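Local coordinates for protein cleavage stimulation factor 77 (Encephalitozoon cuniculi, PDB 2UY1) that probably binds mRNA as a Suppressor-of-forked family component of the nuclear machinery that cleaves and processes mRNA 3' ends, at residues Y330-S344 with E359-N372. Sequence-based numbering, arbitrary orientation.
Sequences YYATGSRATPYNIFS and EFFLFLLRIGDEEN
Tyr-340 O, which lies against the ring of Phe-360, is gripped by two groups of Ser-344. Ser-344 N and Ser-344 OG reach it from opposite faces of its plane; Ser-344 OG lies 2.7 Å from Tyr-340 O. That hydroxyl also rests near the Phe-360 ring. The Tyr-340 side chain has CG anti to its own N (chi1 -180°), which brings the ring round to Phe-360. The edge of Phe-360 points at the Tyr-340 face, a T-shaped pair with Phe-360 CZ 3.7 Å from Tyr-340 CD1. Leu-364 CD2 meets the edge of the same tyrosine ring.

Phe-343 covers a face of Phe-360. The two planes are almost parallel (8°) but slid apart, with little ring overlap. A CH-pi contact forms: Phe-343 CB sits 3.3 Å from the Phe-360 ring centroid. In return Phe-360 CA lies over the Phe-343 ring. Helix 337-344 and helix 359-367 run antiparallel, their axes 10.7 Å apart, which is consistent with the antiparallel helix packing of the TPR clan, to which the Suf family belongs. Phe-363 meets Phe-343 obliquely, with Phe-363 CD2 3.3 Å from Phe-343 CE1. The edge of Phe-363 at CZ and CE1 turns to the face of Tyr-330 (planes at 82°), a T-shaped pair. This joins five rings in one aromatic cluster. Ile-367 CG2 packs 3.6 Å from Tyr-330 CE2. Tyr-330 OH is hydrogen-bonded to the backbone of a neighbouring protein chain.

At the other end Arg-336 reaches the Schellman turn at Gly-368. Its extended chain runs alongside Ile-367, with Arg-336 NE and CG near Ile-367 CD1. Arg-336 NH1 forms a long salt bridge to Asp-369 OD1 at 3.6 Å. A water accepts from Arg-336 NH2 at 2.6 Å and donates weakly to Gly-368 O. Asn-372 ND2 hydrogen-bonds to Asp-369 OD2 on its syn side, somewhat out of the carboxylate plane.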
ATOM      1  N   TYR B 330     -24.607  -9.757  -0.805  1.00 22.09           N
ATOM      2  CA  TYR B 330     -24.253  -9.404  -2.204  1.00 22.24           C
ATOM      3  C   TYR B 330     -23.781 -10.614  -3.066  1.00 22.71           C
ATOM      4  O   TYR B 330     -24.356 -10.881  -4.103  1.00 22.12           O
ATOM      5  CB  TYR B 330     -23.232  -8.251  -2.285  1.00 22.47           C
ATOM      6  CG  TYR B 330     -22.957  -7.904  -3.716  1.00 24.24           C
ATOM      7  CD1 TYR B 330     -23.988  -7.400  -4.520  1.00 22.36           C
ATOM      8  CD2 TYR B 330     -21.713  -8.167  -4.304  1.00 25.13           C
ATOM      9  CE1 TYR B 330     -23.785  -7.110  -5.890  1.00 27.33           C
ATOM     10  CE2 TYR B 330     -21.494  -7.869  -5.693  1.00 26.23           C
ATOM     11  CZ  TYR B 330     -22.553  -7.359  -6.451  1.00 26.11           C
ATOM     12  OH  TYR B 330     -22.385  -7.027  -7.791  1.00 32.57           O
ATOM     13  N   TYR B 331     -22.730 -11.320  -2.626  1.00 22.66           N
ATOM     14  CA  TYR B 331     -22.135 -12.419  -3.424  1.00 23.56           C
ATOM     15  C   TYR B 331     -23.008 -13.679  -3.512  1.00 22.25           C
ATOM     16  O   TYR B 331     -22.861 -14.441  -4.423  1.00 22.75           O
ATOM     17  CB  TYR B 331     -20.703 -12.726  -2.920  1.00 24.64           C
ATOM     18  CG  TYR B 331     -19.855 -11.538  -3.220  1.00 25.19           C
ATOM     19  CD1 TYR B 331     -19.439 -11.297  -4.510  1.00 24.69           C
ATOM     20  CD2 TYR B 331     -19.565 -10.588  -2.240  1.00 25.83           C
ATOM     21  CE1 TYR B 331     -18.739 -10.147  -4.826  1.00 24.33           C
ATOM     22  CE2 TYR B 331     -18.858  -9.424  -2.548  1.00 27.89           C
ATOM     23  CZ  TYR B 331     -18.441  -9.226  -3.849  1.00 25.77           C
ATOM     24  OH  TYR B 331     -17.748  -8.070  -4.220  1.00 27.09           O
ATOM     25  N   ALA B 332     -23.936 -13.851  -2.577  1.00 22.03           N
ATOM     26  CA  ALA B 332     -24.786 -15.047  -2.565  1.00 22.56           C
ATOM     27  C   ALA B 332     -26.028 -14.800  -3.439  1.00 22.23           C
ATOM     28  O   ALA B 332     -26.416 -15.642  -4.216  1.00 22.56           O
ATOM     29  CB  ALA B 332     -25.176 -15.432  -1.130  1.00 19.74           C
ATOM     30  N   THR B 333     -26.577 -13.597  -3.365  1.00 23.69           N
ATOM     31  CA  THR B 333     -27.856 -13.290  -4.005  1.00 24.66           C
ATOM     32  C   THR B 333     -27.727 -12.326  -5.196  1.00 24.46           C
ATOM     33  O   THR B 333     -28.532 -12.383  -6.110  1.00 25.21           O
ATOM     34  CB  THR B 333     -28.840 -12.739  -2.970  1.00 24.34           C
ATOM     35  OG1 THR B 333     -28.458 -11.398  -2.652  1.00 25.82           O
ATOM     36  CG2 THR B 333     -28.814 -13.596  -1.731  1.00 22.93           C
ATOM     37  N   GLY B 334     -26.703 -11.475  -5.226  1.00 23.72           N
ATOM     38  CA  GLY B 334     -26.663 -10.380  -6.228  1.00 23.57           C
ATOM     39  C   GLY B 334     -27.531  -9.138  -5.983  1.00 22.80           C
ATOM     40  O   GLY B 334     -27.529  -8.174  -6.791  1.00 23.58           O
ATOM     41  N   SER B 335     -28.260  -9.120  -4.890  1.00 22.02           N
ATOM     42  CA  SER B 335     -28.970  -7.888  -4.476  1.00 21.56           C
ATOM     43  C   SER B 335     -27.968  -6.752  -4.194  1.00 23.50           C
ATOM     44  O   SER B 335     -26.951  -6.974  -3.511  1.00 21.45           O
ATOM     45  CB  SER B 335     -29.755  -8.136  -3.190  1.00 21.62           C
ATOM     46  OG  SER B 335     -30.745  -7.122  -2.943  1.00 20.10           O
ATOM     47  N   ARG B 336     -28.284  -5.552  -4.672  1.00 23.92           N
ATOM     48  CA  ARG B 336     -27.608  -4.332  -4.271  1.00 25.94           C
ATOM     49  C   ARG B 336     -28.341  -3.712  -3.083  1.00 26.19           C
ATOM     50  O   ARG B 336     -27.721  -3.146  -2.206  1.00 25.32           O
ATOM     51  CB  ARG B 336     -27.590  -3.328  -5.423  1.00 26.80           C
ATOM     52  CG  ARG B 336     -26.721  -3.784  -6.579  1.00 28.93           C
ATOM     53  CD  ARG B 336     -26.506  -2.652  -7.553  1.00 28.60           C
ATOM     54  NE  ARG B 336     -25.488  -3.059  -8.509  1.00 29.08           N
ATOM     55  CZ  ARG B 336     -25.132  -2.320  -9.542  1.00 27.71           C
ATOM     56  NH1 ARG B 336     -25.684  -1.128  -9.716  1.00 27.34           N
ATOM     57  NH2 ARG B 336     -24.193  -2.756 -10.349  1.00 30.91           N
ATOM     58  N   ALA B 337     -29.671  -3.814  -3.069  1.00 26.91           N
ATOM     59  CA  ALA B 337     -30.477  -3.205  -1.982  1.00 26.32           C
ATOM     60  C   ALA B 337     -30.143  -3.688  -0.583  1.00 25.54           C
ATOM     61  O   ALA B 337     -29.970  -2.894   0.357  1.00 25.10           O
ATOM     62  CB  ALA B 337     -31.980  -3.383  -2.267  1.00 27.99           C
ATOM     63  N   THR B 338     -30.083  -4.993  -0.427  1.00 23.40           N
ATOM     64  CA  THR B 338     -29.951  -5.592   0.879  1.00 23.45           C
ATOM     65  C   THR B 338     -28.633  -5.248   1.536  1.00 23.10           C
ATOM     66  O   THR B 338     -28.683  -4.845   2.674  1.00 21.93           O
ATOM     67  CB  THR B 338     -30.169  -7.135   0.819  1.00 24.63           C
ATOM     68  OG1 THR B 338     -31.561  -7.371   0.549  1.00 26.05           O
ATOM     69  CG2 THR B 338     -29.715  -7.872   2.172  1.00 21.97           C
ATOM     70  N   PRO B 339     -27.459  -5.434   0.823  1.00 22.21           N
ATOM     71  CA  PRO B 339     -26.180  -4.966   1.446  1.00 23.13           C
ATOM     72  C   PRO B 339     -26.163  -3.479   1.780  1.00 22.45           C
ATOM     73  O   PRO B 339     -25.581  -3.103   2.797  1.00 22.67           O
ATOM     74  CB  PRO B 339     -25.075  -5.347   0.439  1.00 20.87           C
ATOM     75  CG  PRO B 339     -25.749  -5.772  -0.816  1.00 22.76           C
ATOM     76  CD  PRO B 339     -27.234  -6.072  -0.490  1.00 22.51           C
ATOM     77  N   TYR B 340     -26.807  -2.658   0.954  1.00 23.90           N
ATOM     78  CA  TYR B 340     -26.886  -1.231   1.242  1.00 25.38           C
ATOM     79  C   TYR B 340     -27.545  -1.017   2.605  1.00 26.11           C
ATOM     80  O   TYR B 340     -27.106  -0.198   3.430  1.00 27.69           O
ATOM     81  CB  TYR B 340     -27.717  -0.516   0.173  1.00 25.33           C
ATOM     82  CG  TYR B 340     -27.820   0.968   0.423  1.00 27.04           C
ATOM     83  CD1 TYR B 340     -26.951   1.840  -0.217  1.00 26.95           C
ATOM     84  CD2 TYR B 340     -28.780   1.515   1.317  1.00 29.59           C
ATOM     85  CE1 TYR B 340     -27.029   3.178  -0.021  1.00 26.74           C
ATOM     86  CE2 TYR B 340     -28.847   2.917   1.552  1.00 26.86           C
ATOM     87  CZ  TYR B 340     -27.968   3.738   0.848  1.00 27.08           C
ATOM     88  OH  TYR B 340     -27.972   5.118   0.992  1.00 25.51           O
ATOM     89  N   ASN B 341     -28.620  -1.753   2.830  1.00 26.10           N
ATOM     90  CA  ASN B 341     -29.369  -1.660   4.061  1.00 25.41           C
ATOM     91  C   ASN B 341     -28.635  -2.228   5.243  1.00 24.28           C
ATOM     92  O   ASN B 341     -28.684  -1.640   6.282  1.00 22.37           O
ATOM     93  CB  ASN B 341     -30.815  -2.159   3.879  1.00 27.02           C
ATOM     94  CG  ASN B 341     -31.582  -1.261   2.903  1.00 29.07           C
ATOM     95  OD1 ASN B 341     -32.500  -0.572   3.280  1.00 34.30           O
ATOM     96  ND2 ASN B 341     -31.132  -1.206   1.661  1.00 35.29           N
ATOM     97  N   ILE B 342     -27.887  -3.312   5.057  1.00 22.72           N
ATOM     98  CA  ILE B 342     -27.077  -3.859   6.164  1.00 23.11           C
ATOM     99  C   ILE B 342     -25.932  -2.923   6.555  1.00 23.00           C
ATOM    100  O   ILE B 342     -25.688  -2.682   7.741  1.00 24.28           O
ATOM    101  CB  ILE B 342     -26.575  -5.289   5.814  1.00 21.22           C
ATOM    102  CG1 ILE B 342     -27.765  -6.186   5.497  1.00 22.81           C
ATOM    103  CG2 ILE B 342     -25.682  -5.815   6.892  1.00 26.09           C
ATOM    104  CD1 ILE B 342     -27.453  -7.562   5.020  1.00 20.12           C
ATOM    105  N   PHE B 343     -25.239  -2.367   5.554  1.00 23.13           N
ATOM    106  CA  PHE B 343     -24.171  -1.364   5.806  1.00 21.67           C
ATOM    107  C   PHE B 343     -24.748  -0.116   6.511  1.00 21.81           C
ATOM    108  O   PHE B 343     -24.125   0.415   7.434  1.00 21.14           O
ATOM    109  CB  PHE B 343     -23.567  -0.885   4.487  1.00 20.59           C
ATOM    110  CG  PHE B 343     -22.393  -1.692   3.962  1.00 18.53           C
ATOM    111  CD1 PHE B 343     -22.496  -2.320   2.738  1.00 16.45           C
ATOM    112  CD2 PHE B 343     -21.151  -1.682   4.607  1.00 16.71           C
ATOM    113  CE1 PHE B 343     -21.418  -3.059   2.228  1.00 14.37           C
ATOM    114  CE2 PHE B 343     -20.043  -2.401   4.077  1.00 12.69           C
ATOM    115  CZ  PHE B 343     -20.190  -3.102   2.885  1.00 17.38           C
ATOM    116  N   SER B 344     -25.908   0.350   6.032  1.00 23.14           N
ATOM    117  CA  SER B 344     -26.623   1.527   6.569  1.00 24.92           C
ATOM    118  C   SER B 344     -27.007   1.309   8.042  1.00 25.47           C
ATOM    119  O   SER B 344     -26.649   2.140   8.884  1.00 28.30           O
ATOM    120  CB  SER B 344     -27.873   1.838   5.722  1.00 25.90           C
ATOM    121  OG  SER B 344     -27.546   2.257   4.386  1.00 27.77           O
ATOM    122  N   GLU B 359     -15.421   0.939   3.961  1.00 17.95           N
ATOM    123  CA  GLU B 359     -15.751  -0.320   3.337  1.00 17.59           C
ATOM    124  C   GLU B 359     -17.088  -0.221   2.668  1.00 17.41           C
ATOM    125  O   GLU B 359     -17.239  -0.879   1.692  1.00 17.27           O
ATOM    126  CB  GLU B 359     -15.768  -1.494   4.334  1.00 20.40           C
ATOM    127  CG  GLU B 359     -14.410  -1.949   4.887  1.00 20.06           C
ATOM    128  CD  GLU B 359     -13.461  -2.547   3.839  1.00 23.05           C
ATOM    129  OE1 GLU B 359     -13.974  -3.204   2.932  1.00 21.76           O
ATOM    130  OE2 GLU B 359     -12.209  -2.358   3.917  1.00 24.65           O
ATOM    131  N   PHE B 360     -18.029   0.581   3.205  1.00 15.79           N
ATOM    132  CA  PHE B 360     -19.350   0.840   2.574  1.00 14.72           C
ATOM    133  C   PHE B 360     -19.161   1.656   1.289  1.00 15.27           C
ATOM    134  O   PHE B 360     -19.739   1.319   0.300  1.00 17.12           O
ATOM    135  CB  PHE B 360     -20.248   1.669   3.510  1.00 12.04           C
ATOM    136  CG  PHE B 360     -21.726   1.778   3.107  1.00 16.97           C
ATOM    137  CD1 PHE B 360     -22.261   1.074   2.055  1.00 18.69           C
ATOM    138  CD2 PHE B 360     -22.599   2.589   3.879  1.00 17.67           C
ATOM    139  CE1 PHE B 360     -23.602   1.171   1.717  1.00 13.78           C
ATOM    140  CE2 PHE B 360     -23.918   2.703   3.548  1.00 17.22           C
ATOM    141  CZ  PHE B 360     -24.427   2.021   2.458  1.00 15.11           C
ATOM    142  N   PHE B 361     -18.421   2.757   1.343  1.00 13.98           N
ATOM    143  CA  PHE B 361     -18.236   3.554   0.156  1.00 14.69           C
ATOM    144  C   PHE B 361     -17.552   2.785  -0.939  1.00 13.80           C
ATOM    145  O   PHE B 361     -17.980   2.848  -2.080  1.00 16.54           O
ATOM    146  CB  PHE B 361     -17.538   4.883   0.446  1.00 13.24           C
ATOM    147  CG  PHE B 361     -17.136   5.622  -0.818  1.00 14.32           C
ATOM    148  CD1 PHE B 361     -18.135   6.176  -1.668  1.00 10.09           C
ATOM    149  CD2 PHE B 361     -15.792   5.700  -1.190  1.00 10.25           C
ATOM    150  CE1 PHE B 361     -17.803   6.818  -2.907  1.00 14.63           C
ATOM    151  CE2 PHE B 361     -15.436   6.366  -2.423  1.00 13.65           C
ATOM    152  CZ  PHE B 361     -16.494   6.933  -3.253  1.00  9.08           C
ATOM    153  N   LEU B 362     -16.516   2.045  -0.613  1.00 14.74           N
ATOM    154  CA  LEU B 362     -15.666   1.420  -1.652  1.00 15.89           C
ATOM    155  C   LEU B 362     -16.351   0.204  -2.241  1.00 15.98           C
ATOM    156  O   LEU B 362     -16.155  -0.161  -3.405  1.00 12.89           O
ATOM    157  CB  LEU B 362     -14.297   1.022  -1.116  1.00 15.42           C
ATOM    158  CG  LEU B 362     -13.332   2.158  -0.708  1.00 14.87           C
ATOM    159  CD1 LEU B 362     -12.116   1.547  -0.068  1.00 19.26           C
ATOM    160  CD2 LEU B 362     -12.896   3.134  -1.874  1.00 16.37           C
ATOM    161  N   PHE B 363     -17.167  -0.434  -1.399  1.00 17.99           N
ATOM    162  CA  PHE B 363     -18.054  -1.496  -1.849  1.00 17.11           C
ATOM    163  C   PHE B 363     -19.041  -0.895  -2.847  1.00 15.96           C
ATOM    164  O   PHE B 363     -19.312  -1.456  -3.877  1.00 17.06           O
ATOM    165  CB  PHE B 363     -18.874  -2.064  -0.678  1.00 16.20           C
ATOM    166  CG  PHE B 363     -20.012  -2.952  -1.126  1.00 17.02           C
ATOM    167  CD1 PHE B 363     -19.765  -4.267  -1.573  1.00 17.25           C
ATOM    168  CD2 PHE B 363     -21.319  -2.511  -1.074  1.00 18.57           C
ATOM    169  CE1 PHE B 363     -20.836  -5.096  -1.999  1.00 16.52           C
ATOM    170  CE2 PHE B 363     -22.392  -3.322  -1.521  1.00 18.71           C
ATOM    171  CZ  PHE B 363     -22.148  -4.613  -1.992  1.00 16.40           C
ATOM    172  N   LEU B 364     -19.683   0.213  -2.530  1.00 16.91           N
ATOM    173  CA  LEU B 364     -20.670   0.698  -3.543  1.00 16.06           C
ATOM    174  C   LEU B 364     -19.964   1.108  -4.878  1.00 16.60           C
ATOM    175  O   LEU B 364     -20.470   0.941  -5.986  1.00 16.88           O
ATOM    176  CB  LEU B 364     -21.450   1.891  -2.963  1.00 16.90           C
ATOM    177  CG  LEU B 364     -22.414   1.565  -1.807  1.00 14.07           C
ATOM    178  CD1 LEU B 364     -23.019   2.863  -1.267  1.00 14.61           C
ATOM    179  CD2 LEU B 364     -23.549   0.613  -2.273  1.00 16.68           C
ATOM    180  N   LEU B 365     -18.818   1.729  -4.778  1.00 16.99           N
ATOM    181  CA  LEU B 365     -18.158   2.184  -5.999  1.00 17.79           C
ATOM    182  C   LEU B 365     -17.657   0.947  -6.808  1.00 18.54           C
ATOM    183  O   LEU B 365     -17.814   0.888  -8.049  1.00 16.89           O
ATOM    184  CB  LEU B 365     -17.019   3.138  -5.605  1.00 18.46           C
ATOM    185  CG  LEU B 365     -16.380   4.039  -6.644  1.00 19.84           C
ATOM    186  CD1 LEU B 365     -17.329   5.131  -6.949  1.00 14.31           C
ATOM    187  CD2 LEU B 365     -15.016   4.505  -6.040  1.00 18.86           C
ATOM    188  N   ARG B 366     -17.155  -0.073  -6.116  1.00 17.31           N
ATOM    189  CA  ARG B 366     -16.577  -1.230  -6.836  1.00 21.33           C
ATOM    190  C   ARG B 366     -17.555  -2.124  -7.555  1.00 20.74           C
ATOM    191  O   ARG B 366     -17.246  -2.660  -8.612  1.00 21.34           O
ATOM    192  CB  ARG B 366     -15.668  -2.094  -5.984  1.00 20.69           C
ATOM    193  CG  ARG B 366     -16.334  -3.159  -5.182  1.00 23.34           C
ATOM    194  CD  ARG B 366     -15.282  -4.181  -4.611  1.00 25.90           C
ATOM    195  NE  ARG B 366     -14.285  -3.499  -3.762  1.00 32.86           N
ATOM    196  CZ  ARG B 366     -14.366  -3.387  -2.428  1.00 34.23           C
ATOM    197  NH1 ARG B 366     -15.408  -3.950  -1.777  1.00 30.26           N
ATOM    198  NH2 ARG B 366     -13.388  -2.728  -1.745  1.00 30.04           N
ATOM    199  N   ILE B 367     -18.728  -2.306  -6.986  1.00 22.62           N
ATOM    200  CA  ILE B 367     -19.780  -3.084  -7.684  1.00 22.80           C
ATOM    201  C   ILE B 367     -20.535  -2.294  -8.759  1.00 25.06           C
ATOM    202  O   ILE B 367     -21.336  -2.883  -9.549  1.00 27.13           O
ATOM    203  CB  ILE B 367     -20.781  -3.637  -6.710  1.00 21.96           C
ATOM    204  CG1 ILE B 367     -21.532  -2.481  -6.019  1.00 22.28           C
ATOM    205  CG2 ILE B 367     -20.048  -4.595  -5.713  1.00 17.95           C
ATOM    206  CD1 ILE B 367     -23.003  -2.807  -5.645  1.00 24.45           C
ATOM    207  N   GLY B 368     -20.341  -0.991  -8.772  1.00 24.16           N
ATOM    208  CA  GLY B 368     -20.832  -0.194  -9.875  1.00 23.75           C
ATOM    209  C   GLY B 368     -22.126   0.535  -9.547  1.00 24.53           C
ATOM    210  O   GLY B 368     -22.815   1.030 -10.444  1.00 23.85           O
ATOM    211  N   ASP B 369     -22.436   0.637  -8.261  1.00 25.04           N
ATOM    212  CA  ASP B 369     -23.658   1.308  -7.792  1.00 26.09           C
ATOM    213  C   ASP B 369     -23.323   2.784  -7.557  1.00 25.26           C
ATOM    214  O   ASP B 369     -23.239   3.248  -6.397  1.00 25.24           O
ATOM    215  CB  ASP B 369     -24.162   0.621  -6.527  1.00 26.18           C
ATOM    216  CG  ASP B 369     -25.541   1.020  -6.152  1.00 28.57           C
ATOM    217  OD1 ASP B 369     -26.403   1.150  -7.040  1.00 39.23           O
ATOM    218  OD2 ASP B 369     -25.809   1.135  -4.951  1.00 35.78           O
ATOM    219  N   GLU B 370     -23.122   3.498  -8.684  1.00 25.04           N
ATOM    220  CA  GLU B 370     -22.637   4.864  -8.737  1.00 25.57           C
ATOM    221  C   GLU B 370     -23.424   5.951  -8.002  1.00 26.46           C
ATOM    222  O   GLU B 370     -22.856   6.737  -7.217  1.00 25.11           O
ATOM    223  CB  GLU B 370     -22.415   5.276 -10.194  1.00 27.01           C
ATOM    224  CG  GLU B 370     -21.785   6.634 -10.311  1.00 25.72           C
ATOM    225  CD  GLU B 370     -21.468   6.967 -11.738  1.00 30.34           C
ATOM    226  OE1 GLU B 370     -20.574   6.298 -12.326  1.00 22.84           O
ATOM    227  OE2 GLU B 370     -22.144   7.854 -12.259  1.00 30.67           O
ATOM    228  N   GLU B 371     -24.722   5.995  -8.255  1.00 25.33           N
ATOM    229  CA  GLU B 371     -25.594   6.974  -7.680  1.00 25.69           C
ATOM    230  C   GLU B 371     -25.635   6.887  -6.161  1.00 24.24           C
ATOM    231  O   GLU B 371     -25.589   7.910  -5.478  1.00 24.27           O
ATOM    232  CB  GLU B 371     -27.015   6.797  -8.266  1.00 28.30           C
ATOM    233  CG  GLU B 371     -27.088   6.949  -9.803  1.00 33.34           C
ATOM    234  CD  GLU B 371     -27.037   8.421 -10.248  1.00 43.36           C
ATOM    235  OE1 GLU B 371     -28.106   9.083 -10.129  1.00 44.96           O
ATOM    236  OE2 GLU B 371     -25.930   8.907 -10.692  1.00 48.55           O
ATOM    237  N   ASN B 372     -25.726   5.675  -5.624  1.00 22.36           N
ATOM    238  CA  ASN B 372     -25.648   5.480  -4.192  1.00 22.61           C
ATOM    239  C   ASN B 372     -24.304   5.807  -3.583  1.00 21.67           C
ATOM    240  O   ASN B 372     -24.248   6.399  -2.494  1.00 20.16           O
ATOM    241  CB  ASN B 372     -26.075   4.064  -3.788  1.00 21.49           C
ATOM    242  CG  ASN B 372     -27.553   3.874  -3.954  1.00 25.07           C
ATOM    243  OD1 ASN B 372     -28.325   4.990  -3.803  1.00 25.84           O
ATOM    244  ND2 ASN B 372     -28.010   2.768  -4.229  1.00 22.48           N
TER
HETATM  245  O   HOH W   1     -23.516  -1.482 -12.509  1.00 19.29           O